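Local coordinates for protein vacuolar aminopeptidase 1 (Saccharomyces cerevisiae, PDB 5JGF) that removes N-terminal amino acids, preferably neutral or hydrophobic ones, from peptides as a zinc-dependent vacuolar enzyme that assembles into dodecamers, at residues I11-E14 and F15-F18; C266-A269 and A270-L274; G445-D448 and V449-V453; F455-G458 and F459-W463. One frame throughout, in Å; residues are numbered along the deposited sequence.

Contact 1: residues I11-E14 and F15-F18; sequences IAQE and FIDF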
loop_
_atom_site.group_PDB
_atom_site.type_symbol
_atom_site.label_atom_id
_atom_site.label_comp_id
_atom_site.label_asym_id
_atom_site.label_seq_id
_atom_site.Cartn_x
_atom_site.Cartn_y
_atom_site.Cartn_z
ATOM N N ILE D 11 42.837 -30.893 25.145
ATOM C CA ILE D 11 42.627 -30.795 23.706
ATOM C C ILE D 11 41.792 -29.554 23.373
ATOM O O ILE D 11 41.985 -28.936 22.327
ATOM C CB ILE D 11 41.953 -32.073 23.137
ATOM C CG1 ILE D 11 42.063 -32.075 21.612
ATOM C CG2 ILE D 11 40.500 -32.145 23.562
ATOM C CD1 ILE D 11 43.492 -32.035 21.106
ATOM N N ALA D 12 40.879 -29.183 24.266
ATOM C CA ALA D 12 40.059 -27.990 24.056
ATOM C C ALA D 12 40.978 -26.772 24.021
ATOM O O ALA D 12 40.810 -25.881 23.188
ATOM C CB ALA D 12 39.032 -27.842 25.180
ATOM N N GLN D 13 41.953 -26.736 24.928
ATOM C CA GLN D 13 42.903 -25.628 24.981
ATOM C C GLN D 13 43.806 -25.623 23.753
ATOM O O GLN D 13 44.132 -24.561 23.219
ATOM C CB GLN D 13 43.766 -25.708 26.243
ATOM C CG GLN D 13 43.064 -25.265 27.519
ATOM C CD GLN D 13 42.498 -23.857 27.418
ATOM O OE1 GLN D 13 43.169 -22.932 26.954
ATOM N NE2 GLN D 13 41.259 -23.688 27.861
ATOM N N GLU D 14 44.219 -26.808 23.309
ATOM C CA GLU D 14 45.071 -26.904 22.128
ATOM C C GLU D 14 44.314 -26.337 20.936
ATOM O O GLU D 14 44.892 -25.648 20.096
ATOM C CB GLU D 14 45.453 -28.359 21.841
ATOM C CG GLU D 14 46.505 -28.942 22.773
ATOM C CD GLU D 14 47.807 -28.157 22.755
ATOM O OE1 GLU D 14 48.250 -27.749 21.660
ATOM O OE2 GLU D 14 48.394 -27.957 23.840
ATOM N N PHE D 15 43.019 -26.637 20.861
ATOM C CA PHE D 15 42.196 -26.140 19.764
ATOM C C PHE D 15 42.124 -24.614 19.807
ATOM O O PHE D 15 42.274 -23.948 18.783
ATOM C CB PHE D 15 40.778 -26.720 19.839
ATOM C CG PHE D 15 39.849 -26.181 18.780
ATOM C CD1 PHE D 15 40.075 -26.455 17.434
ATOM C CD2 PHE D 15 38.769 -25.373 19.127
ATOM C CE1 PHE D 15 39.238 -25.926 16.441
ATOM C CE2 PHE D 15 37.926 -24.841 18.146
ATOM C CZ PHE D 15 38.163 -25.119 16.801
ATOM N N ILE D 16 41.886 -24.061 20.993
ATOM C CA ILE D 16 41.808 -22.609 21.146
ATOM C C ILE D 16 43.110 -21.957 20.678
ATOM O O ILE D 16 43.092 -20.955 19.956
ATOM C CB ILE D 16 41.511 -22.222 22.616
ATOM C CG1 ILE D 16 40.045 -22.539 22.940
ATOM C CG2 ILE D 16 41.828 -20.745 22.856
ATOM C CD1 ILE D 16 39.672 -22.339 24.396
ATOM N N ASP D 17 44.242 -22.530 21.079
ATOM C CA ASP D 17 45.538 -21.994 20.672
ATOM C C ASP D 17 45.714 -22.095 19.157
ATOM O O ASP D 17 46.230 -21.177 18.524
ATOM C CB ASP D 17 46.677 -22.736 21.379
ATOM C CG ASP D 17 46.673 -22.516 22.879
ATOM O OD1 ASP D 17 46.106 -21.495 23.328
ATOM O OD2 ASP D 17 47.249 -23.354 23.610
ATOM N N PHE D 18 45.276 -23.214 18.587
ATOM C CA PHE D 18 45.360 -23.447 17.146
ATOM C C PHE D 18 44.603 -22.357 16.390
ATOM O O PHE D 18 45.123 -21.760 15.447
ATOM C CB PHE D 18 44.782 -24.836 16.827
ATOM C CG PHE D 18 44.277 -24.994 15.415
ATOM C CD1 PHE D 18 45.154 -25.013 14.336
ATOM C CD2 PHE D 18 42.915 -25.164 15.172
ATOM C CE1 PHE D 18 44.683 -25.204 13.031
ATOM C CE2 PHE D 18 42.433 -25.355 13.879
ATOM C CZ PHE D 18 43.318 -25.376 12.804
HETATM O O HOH W 1 49.418 -24.922 22.429
HETATM O O HOH W 2 47.548 -25.613 25.205
#
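Glu14 and Asp17, one turn apart on the N-terminal amphipathic alpha-helix 7-21, are joined through water on the helix's polar side. One water lies 2.8 Å from both Glu14 OE2 and Asp17 OD2 and is placed to donate to either; a second sits between Glu14 OE1 and the same Asp17 OD2. The carboxylates stay separate, Glu14 OE2 and Asp17 OD2 being 4.7 Å apart; the waters between them probably ease the repulsion. The other oxygen of Asp17, OD1, forms a salt bridge with Lys245, which probably offsets part of the negative charge collected here. Beneath these groups run four successive i to i+4 backbone bonds, from Phe15 N to Ile11 O (2.9 Å) through Phe18 N to Glu14 O. The bend of Glu14 at chi2 (-58°) turns its carboxylate forward, toward Asp17 and the waters. On another flank Gln13 and Ile16 run side by side, and both reach Ile248 of strand 247-249. Phe15 and Phe18 go to the buried side, where each ring meets Phe268 of helix 261-278. CG1 of Ile16, anti to its carbonyl carbon (chi1 -73°), comes within 3.4 Å of Ala12 O, while its CD1 ends 4.0 Å from Gln13 NE2.

Contact 2: residues C266-A269 and A270-L274; sequences CSFA and AMIAL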
loop_
_atom_site.group_PDB
_atom_site.type_symbol
_atom_site.label_atom_id
_atom_site.label_comp_id
_atom_site.label_asym_id
_atom_site.label_seq_id
_atom_site.Cartn_x
_atom_site.Cartn_y
_atom_site.Cartn_z
ATOM N N CYS D 266 35.998 -29.123 12.865
ATOM C CA CYS D 266 36.038 -30.489 12.341
ATOM C C CYS D 266 37.396 -30.792 11.713
ATOM O O CYS D 266 37.900 -31.909 11.820
ATOM C CB CYS D 266 34.950 -30.707 11.285
ATOM S SG CYS D 266 33.296 -30.934 11.955
ATOM N N SER D 267 37.978 -29.804 11.042
ATOM C CA SER D 267 39.279 -30.001 10.408
ATOM C C SER D 267 40.330 -30.379 11.445
ATOM O O SER D 267 41.085 -31.331 11.250
ATOM C CB SER D 267 39.713 -28.736 9.664
ATOM O OG SER D 267 38.894 -28.524 8.526
ATOM N N PHE D 268 40.365 -29.639 12.550
ATOM C CA PHE D 268 41.321 -29.902 13.628
ATOM C C PHE D 268 41.070 -31.280 14.244
ATOM O O PHE D 268 41.997 -32.082 14.401
ATOM C CB PHE D 268 41.192 -28.828 14.710
ATOM C CG PHE D 268 42.151 -28.994 15.860
ATOM C CD1 PHE D 268 43.448 -28.490 15.783
ATOM C CD2 PHE D 268 41.752 -29.643 17.028
ATOM C CE1 PHE D 268 44.336 -28.627 16.858
ATOM C CE2 PHE D 268 42.631 -29.786 18.106
ATOM C CZ PHE D 268 43.924 -29.275 18.020
ATOM N N ALA D 269 39.814 -31.552 14.593
ATOM C CA ALA D 269 39.458 -32.832 15.193
ATOM C C ALA D 269 39.810 -34.001 14.274
ATOM O O ALA D 269 40.313 -35.027 14.734
ATOM C CB ALA D 269 37.969 -32.863 15.530
ATOM N N ALA D 270 39.543 -33.849 12.979
ATOM C CA ALA D 270 39.845 -34.914 12.027
ATOM C C ALA D 270 41.349 -35.139 11.873
ATOM O O ALA D 270 41.807 -36.285 11.843
ATOM C CB ALA D 270 39.216 -34.604 10.667
ATOM N N MET D 271 42.119 -34.059 11.774
ATOM C CA MET D 271 43.569 -34.184 11.623
ATOM C C MET D 271 44.224 -34.779 12.867
ATOM O O MET D 271 45.120 -35.620 12.763
ATOM C CB MET D 271 44.212 -32.828 11.317
ATOM C CG MET D 271 44.041 -32.353 9.882
ATOM S SD MET D 271 44.646 -33.529 8.629
ATOM C CE MET D 271 46.198 -33.936 9.245
ATOM N N ILE D 272 43.786 -34.343 14.042
ATOM C CA ILE D 272 44.348 -34.867 15.280
ATOM C C ILE D 272 44.024 -36.354 15.366
ATOM O O ILE D 272 44.860 -37.161 15.772
ATOM C CB ILE D 272 43.779 -34.131 16.515
ATOM C CG1 ILE D 272 44.254 -32.674 16.512
ATOM C CG2 ILE D 272 44.218 -34.825 17.798
ATOM C CD1 ILE D 272 45.763 -32.511 16.557
ATOM N N ALA D 273 42.810 -36.720 14.970
ATOM C CA ALA D 273 42.411 -38.120 14.999
ATOM C C ALA D 273 43.310 -38.929 14.066
ATOM O O ALA D 273 43.752 -40.026 14.413
ATOM C CB ALA D 273 40.957 -38.262 14.577
ATOM N N LEU D 274 43.580 -38.384 12.882
ATOM C CA LEU D 274 44.431 -39.068 11.910
ATOM C C LEU D 274 45.835 -39.287 12.476
ATOM O O LEU D 274 46.410 -40.365 12.332
ATOM C CB LEU D 274 44.533 -38.255 10.615
ATOM C CG LEU D 274 45.441 -38.883 9.549
ATOM C CD1 LEU D 274 44.774 -40.135 9.004
ATOM C CD2 LEU D 274 45.712 -37.894 8.425
#
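Phe268 and Ile272 form the main side-chain contact within this buried part of helix 261-278, and it is a CH-pi interaction. The CG1 methylene of Ile272 sits over one face of the Phe268 ring, 3.8 Å from the centroid and only 15° off the ring normal, displaced slightly toward the rim on the side of CE2 and CZ. CD1 of Ile272 extends past the rim on the CE1–CZ side, 4.0 Å from Phe268 CZ. Phe268 holds CG anti to the backbone N (chi1 -179°), and Ile272 has CG1 beside its own N; the first torsion of each thereby brings aliphatic branch and ring together across one turn.

Between the two segments the hydrogen bonds are all backbone ones. Four consecutive i to i+4 bonds link them, the first from Ala270 N to Cys266 O at 2.8 Å, and Ile272 N meets Phe268 O with an N-H...O angle of 166°. Outside the pair, Ser267 OG turns back along the helix to the carbonyl oxygen of Asp263 and makes a weak further bond to His91 O, the backbone of a zinc ligand.

Met271, bent at chi2 and chi3, packs on Val292 and Leu294 of strand 289-295, whereas the small methyls of Ala269 and Ala273 let Phe456 of helix 448-468 come close. Helix 261-278 carries the zinc ligand Asp262 in its first turn and lies against the central mixed beta-sheet, as in the alpha/beta catalytic domain of the M18 zinc aminopeptidases.

Contact 3: residues G445-D448 and V449-V453; sequences GSKD and VGLGV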
loop_
_atom_site.group_PDB
_atom_site.type_symbol
_atom_site.label_atom_id
_atom_site.label_comp_id
_atom_site.label_asym_id
_atom_site.label_seq_id
_atom_site.Cartn_x
_atom_site.Cartn_y
_atom_site.Cartn_z
ATOM N N GLY D 445 30.443 -27.046 22.551
ATOM C CA GLY D 445 30.667 -27.583 23.880
ATOM C C GLY D 445 32.156 -27.677 24.159
ATOM O O GLY D 445 32.942 -27.934 23.251
ATOM N N SER D 446 32.553 -27.471 25.412
ATOM C CA SER D 446 33.970 -27.559 25.766
ATOM C C SER D 446 34.514 -28.989 25.616
ATOM O O SER D 446 35.722 -29.181 25.484
ATOM C CB SER D 446 34.191 -27.058 27.194
ATOM O OG SER D 446 33.390 -27.773 28.120
ATOM N N LYS D 447 33.630 -29.983 25.638
ATOM C CA LYS D 447 34.029 -31.386 25.472
ATOM C C LYS D 447 33.939 -31.864 24.019
ATOM O O LYS D 447 34.443 -32.934 23.672
ATOM C CB LYS D 447 33.130 -32.312 26.312
ATOM C CG LYS D 447 33.438 -32.423 27.794
ATOM C CD LYS D 447 32.779 -33.680 28.386
ATOM C CE LYS D 447 33.252 -34.943 27.657
ATOM N NZ LYS D 447 32.805 -36.184 28.354
ATOM N N ASP D 448 33.290 -31.078 23.169
ATOM C CA ASP D 448 33.096 -31.481 21.782
ATOM C C ASP D 448 34.322 -31.671 20.895
ATOM O O ASP D 448 34.308 -32.516 20.002
ATOM C CB ASP D 448 32.072 -30.551 21.127
ATOM C CG ASP D 448 30.653 -30.873 21.571
ATOM O OD1 ASP D 448 29.894 -29.954 21.943
ATOM O OD2 ASP D 448 30.298 -32.070 21.554
ATOM N N VAL D 449 35.385 -30.912 21.126
ATOM C CA VAL D 449 36.592 -31.106 20.329
ATOM C C VAL D 449 37.083 -32.530 20.613
ATOM O O VAL D 449 37.354 -33.306 19.694
ATOM C CB VAL D 449 37.704 -30.104 20.717
ATOM C CG1 VAL D 449 38.988 -30.435 19.968
ATOM C CG2 VAL D 449 37.261 -28.682 20.389
ATOM N N GLY D 450 37.166 -32.870 21.897
ATOM C CA GLY D 450 37.616 -34.195 22.294
ATOM C C GLY D 450 36.700 -35.313 21.831
ATOM O O GLY D 450 37.167 -36.362 21.387
ATOM N N LEU D 451 35.391 -35.104 21.938
ATOM C CA LEU D 451 34.444 -36.127 21.512
ATOM C C LEU D 451 34.551 -36.322 19.998
ATOM O O LEU D 451 34.361 -37.431 19.491
ATOM C CB LEU D 451 33.018 -35.728 21.909
ATOM C CG LEU D 451 32.748 -35.725 23.421
ATOM C CD1 LEU D 451 31.394 -35.095 23.705
ATOM C CD2 LEU D 451 32.796 -37.150 23.961
ATOM N N GLY D 452 34.862 -35.242 19.286
ATOM C CA GLY D 452 35.010 -35.321 17.843
ATOM C C GLY D 452 36.229 -36.153 17.485
ATOM O O GLY D 452 36.155 -37.066 16.658
ATOM N N VAL D 453 37.358 -35.835 18.111
ATOM C CA VAL D 453 38.593 -36.575 17.870
ATOM C C VAL D 453 38.361 -38.057 18.154
ATOM O O VAL D 453 38.768 -38.924 17.378
ATOM C CB VAL D 453 39.734 -36.077 18.785
ATOM C CG1 VAL D 453 40.954 -36.994 18.649
ATOM C CG2 VAL D 453 40.112 -34.647 18.418
HETATM O O HOH W 3 37.385 -31.105 24.310
#
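Asp448 and Leu451 meet at the N-terminal end of helix 448-468, where the chain leaves strand 442-445 through a short loop and enters its first helical turn. Asp448 lies in the buried part of this junction. Its OD2 is 3.9 Å from CD1 of Leu451, the two side chains crossing at a slant, while OD1 is engaged elsewhere: it accepts from the backbone N of Asn366 and, weakly, from Gly445 N, 3.0 Å away at an N-H...O angle of 126°. The carboxylate therefore ties the last residue of the strand to the helix start and to a neighbouring loop. The amino-terminal end of the helix would probably favour its negative charge.

Leu451 points back at the loop. With CG beside the backbone N (chi1 -68°), Leu451 CG comes within 3.3 Å of Lys447 O, and Leu451 N donates to the same oxygen at 2.9 Å. The next bond in the series runs from Gly452 N to Asp448 O.

Lys447 completes the group. Its CB touches CD1 of Leu451, and its chain, bent at chi3, carries the ammonium to a cation-pi interaction with Tyr8, which also packs on Leu451; the start of helix 7-21 thus closes over this turn. The backbone N of Lys447 donates to Asn366 OD1. One more link is made by water, which donates to Ser446 O at 2.8 Å and accepts from Gly450 N at 3.0 Å.

Contact 4: residues F455-G458 and F459-W463; sequences FFNG and FFKHW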
loop_
_atom_site.group_PDB
_atom_site.type_symbol
_atom_site.label_atom_id
_atom_site.label_comp_id
_atom_site.label_asym_id
_atom_site.label_seq_id
_atom_site.Cartn_x
_atom_site.Cartn_y
_atom_site.Cartn_z
ATOM N N PHE D 455 35.587 -39.791 18.077
ATOM C CA PHE D 455 34.775 -40.420 17.050
ATOM C C PHE D 455 35.561 -40.679 15.766
ATOM O O PHE D 455 35.517 -41.780 15.219
ATOM C CB PHE D 455 33.557 -39.560 16.718
ATOM C CG PHE D 455 32.755 -40.094 15.576
ATOM C CD1 PHE D 455 31.941 -41.208 15.745
ATOM C CD2 PHE D 455 32.862 -39.525 14.313
ATOM C CE1 PHE D 455 31.247 -41.749 14.671
ATOM C CE2 PHE D 455 32.173 -40.060 13.232
ATOM C CZ PHE D 455 31.364 -41.175 13.410
ATOM N N PHE D 456 36.273 -39.664 15.282
ATOM C CA PHE D 456 37.050 -39.793 14.051
ATOM C C PHE D 456 38.161 -40.829 14.180
ATOM O O PHE D 456 38.505 -41.504 13.207
ATOM C CB PHE D 456 37.647 -38.438 13.660
ATOM C CG PHE D 456 36.621 -37.424 13.224
ATOM C CD1 PHE D 456 36.744 -36.090 13.595
ATOM C CD2 PHE D 456 35.540 -37.805 12.437
ATOM C CE1 PHE D 456 35.801 -35.145 13.191
ATOM C CE2 PHE D 456 34.590 -36.867 12.025
ATOM C CZ PHE D 456 34.721 -35.539 12.404
ATOM N N ASN D 457 38.722 -40.945 15.379
ATOM C CA ASN D 457 39.783 -41.915 15.631
ATOM C C ASN D 457 39.152 -43.296 15.485
ATOM O O ASN D 457 39.716 -44.190 14.846
ATOM C CB ASN D 457 40.343 -41.740 17.046
ATOM C CG ASN D 457 41.567 -42.608 17.305
ATOM O OD1 ASN D 457 41.762 -43.106 18.410
ATOM N ND2 ASN D 457 42.403 -42.779 16.289
ATOM N N GLY D 458 37.966 -43.453 16.068
ATOM C CA GLY D 458 37.251 -44.715 15.984
ATOM C C GLY D 458 36.908 -45.063 14.547
ATOM O O GLY D 458 36.875 -46.239 14.171
ATOM N N PHE D 459 36.645 -44.041 13.737
ATOM C CA PHE D 459 36.322 -44.250 12.330
ATOM C C PHE D 459 37.497 -44.885 11.588
ATOM O O PHE D 459 37.333 -45.889 10.895
ATOM C CB PHE D 459 35.967 -42.922 11.652
ATOM C CG PHE D 459 35.928 -43.004 10.149
ATOM C CD1 PHE D 459 34.883 -43.652 9.499
ATOM C CD2 PHE D 459 36.951 -42.451 9.383
ATOM C CE1 PHE D 459 34.856 -43.744 8.104
ATOM C CE2 PHE D 459 36.936 -42.539 7.991
ATOM C CZ PHE D 459 35.886 -43.186 7.350
ATOM N N PHE D 460 38.682 -44.296 11.723
ATOM C CA PHE D 460 39.850 -44.834 11.033
ATOM C C PHE D 460 40.183 -46.249 11.497
ATOM O O PHE D 460 40.570 -47.101 10.697
ATOM C CB PHE D 460 41.059 -43.916 11.225
ATOM C CG PHE D 460 40.986 -42.648 10.418
ATOM C CD1 PHE D 460 40.795 -42.699 9.041
ATOM C CD2 PHE D 460 41.121 -41.405 11.029
ATOM C CE1 PHE D 460 40.740 -41.536 8.281
ATOM C CE2 PHE D 460 41.070 -40.232 10.276
ATOM C CZ PHE D 460 40.879 -40.299 8.901
ATOM N N LYS D 461 40.015 -46.502 12.787
ATOM C CA LYS D 461 40.307 -47.819 13.330
ATOM C C LYS D 461 39.329 -48.908 12.907
ATOM O O LYS D 461 39.743 -50.013 12.550
ATOM C CB LYS D 461 40.318 -47.776 14.859
ATOM C CG LYS D 461 41.501 -47.083 15.491
ATOM C CD LYS D 461 41.333 -47.070 17.004
ATOM C CE LYS D 461 42.542 -46.484 17.705
ATOM N NZ LYS D 461 42.320 -46.374 19.176
ATOM N N HIS D 462 38.035 -48.596 12.918
ATOM C CA HIS D 462 37.027 -49.608 12.630
ATOM C C HIS D 462 36.088 -49.502 11.426
ATOM O O HIS D 462 35.265 -50.393 11.232
ATOM C CB HIS D 462 36.167 -49.790 13.885
ATOM C CG HIS D 462 36.961 -49.894 15.151
ATOM N ND1 HIS D 462 36.806 -49.012 16.200
ATOM C CD2 HIS D 462 37.918 -50.771 15.535
ATOM C CE1 HIS D 462 37.633 -49.343 17.176
ATOM N NE2 HIS D 462 38.319 -50.408 16.799
ATOM N N TRP D 463 36.186 -48.455 10.614
ATOM C CA TRP D 463 35.251 -48.349 9.492
ATOM C C TRP D 463 35.301 -49.526 8.518
ATOM O O TRP D 463 34.261 -49.988 8.046
ATOM C CB TRP D 463 35.457 -47.044 8.711
ATOM C CG TRP D 463 36.554 -47.101 7.696
ATOM C CD1 TRP D 463 37.871 -46.802 7.890
ATOM C CD2 TRP D 463 36.432 -47.518 6.333
ATOM N NE1 TRP D 463 38.578 -47.008 6.730
ATOM C CE2 TRP D 463 37.720 -47.450 5.760
ATOM C CE3 TRP D 463 35.359 -47.946 5.540
ATOM C CZ2 TRP D 463 37.966 -47.793 4.423
ATOM C CZ3 TRP D 463 35.603 -48.288 4.211
ATOM C CH2 TRP D 463 36.900 -48.209 3.669
#
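Asn457 and Lys461 cross at an angle on the outer side of helix 448-468, one turn apart. CG of Asn457 stands opposite its backbone N (chi1 -173°), sending the amide outward from the helix, where Lys461 leans back to it. Lys461 takes the other branch, with CG beside the backbone N (chi1 -72°), and then runs extended, so CE passes 3.5 Å from Asn457 OD1 and NZ makes only a weak hydrogen bond to that oxygen at 3.4 Å. The ring of His462 lies with one face over Lys461 CB, 3.7 Å from the plane.

On the inner side the aromatic residues divide by first torsion. Phe459 (chi1 167°) directs its ring toward strand 339-347, its edge toward Phe456 O, and takes Trp463 CD1 over one face. Phe460, with its CG beside the backbone N, places CD2 3.4 Å from Phe456 O, and its ring meets Tyr277 of helix 261-278. Gly458 O receives His462 N at 2.9 Å, one of four i to i+4 backbone bonds.

The chemistry suits an amphipathic helix whose aromatic residues pack on the sheet and on helices 261-278 and 383-396, while the weak Asn457–Lys461 bond probably contributes little.

Overall arrangement
Three helices carry the four contacts: 7-21 (contact 1), 261-278 (contact 2) and 448-468 (contacts 3 and 4). Contact 2 is the central one, since it touches each of the others: Ile11 of contact 1 packs on Phe268, Val453 of contact 3 on Ala269 and Ile272, and the Phe456 ring of contact 4 lies against Ala270. Contacts 1 and 3 also touch, Ile11 and Phe15 against Val449, whereas contacts 1 and 4 stay about 10 Å apart at their nearest atoms. Contacts 2 and 4 are largely buried and apolar or aromatic, though contact 4 has a polar outer edge in Asn457 and Lys461; contacts 1 and 3 are partly buried and add carboxylates and bridging water.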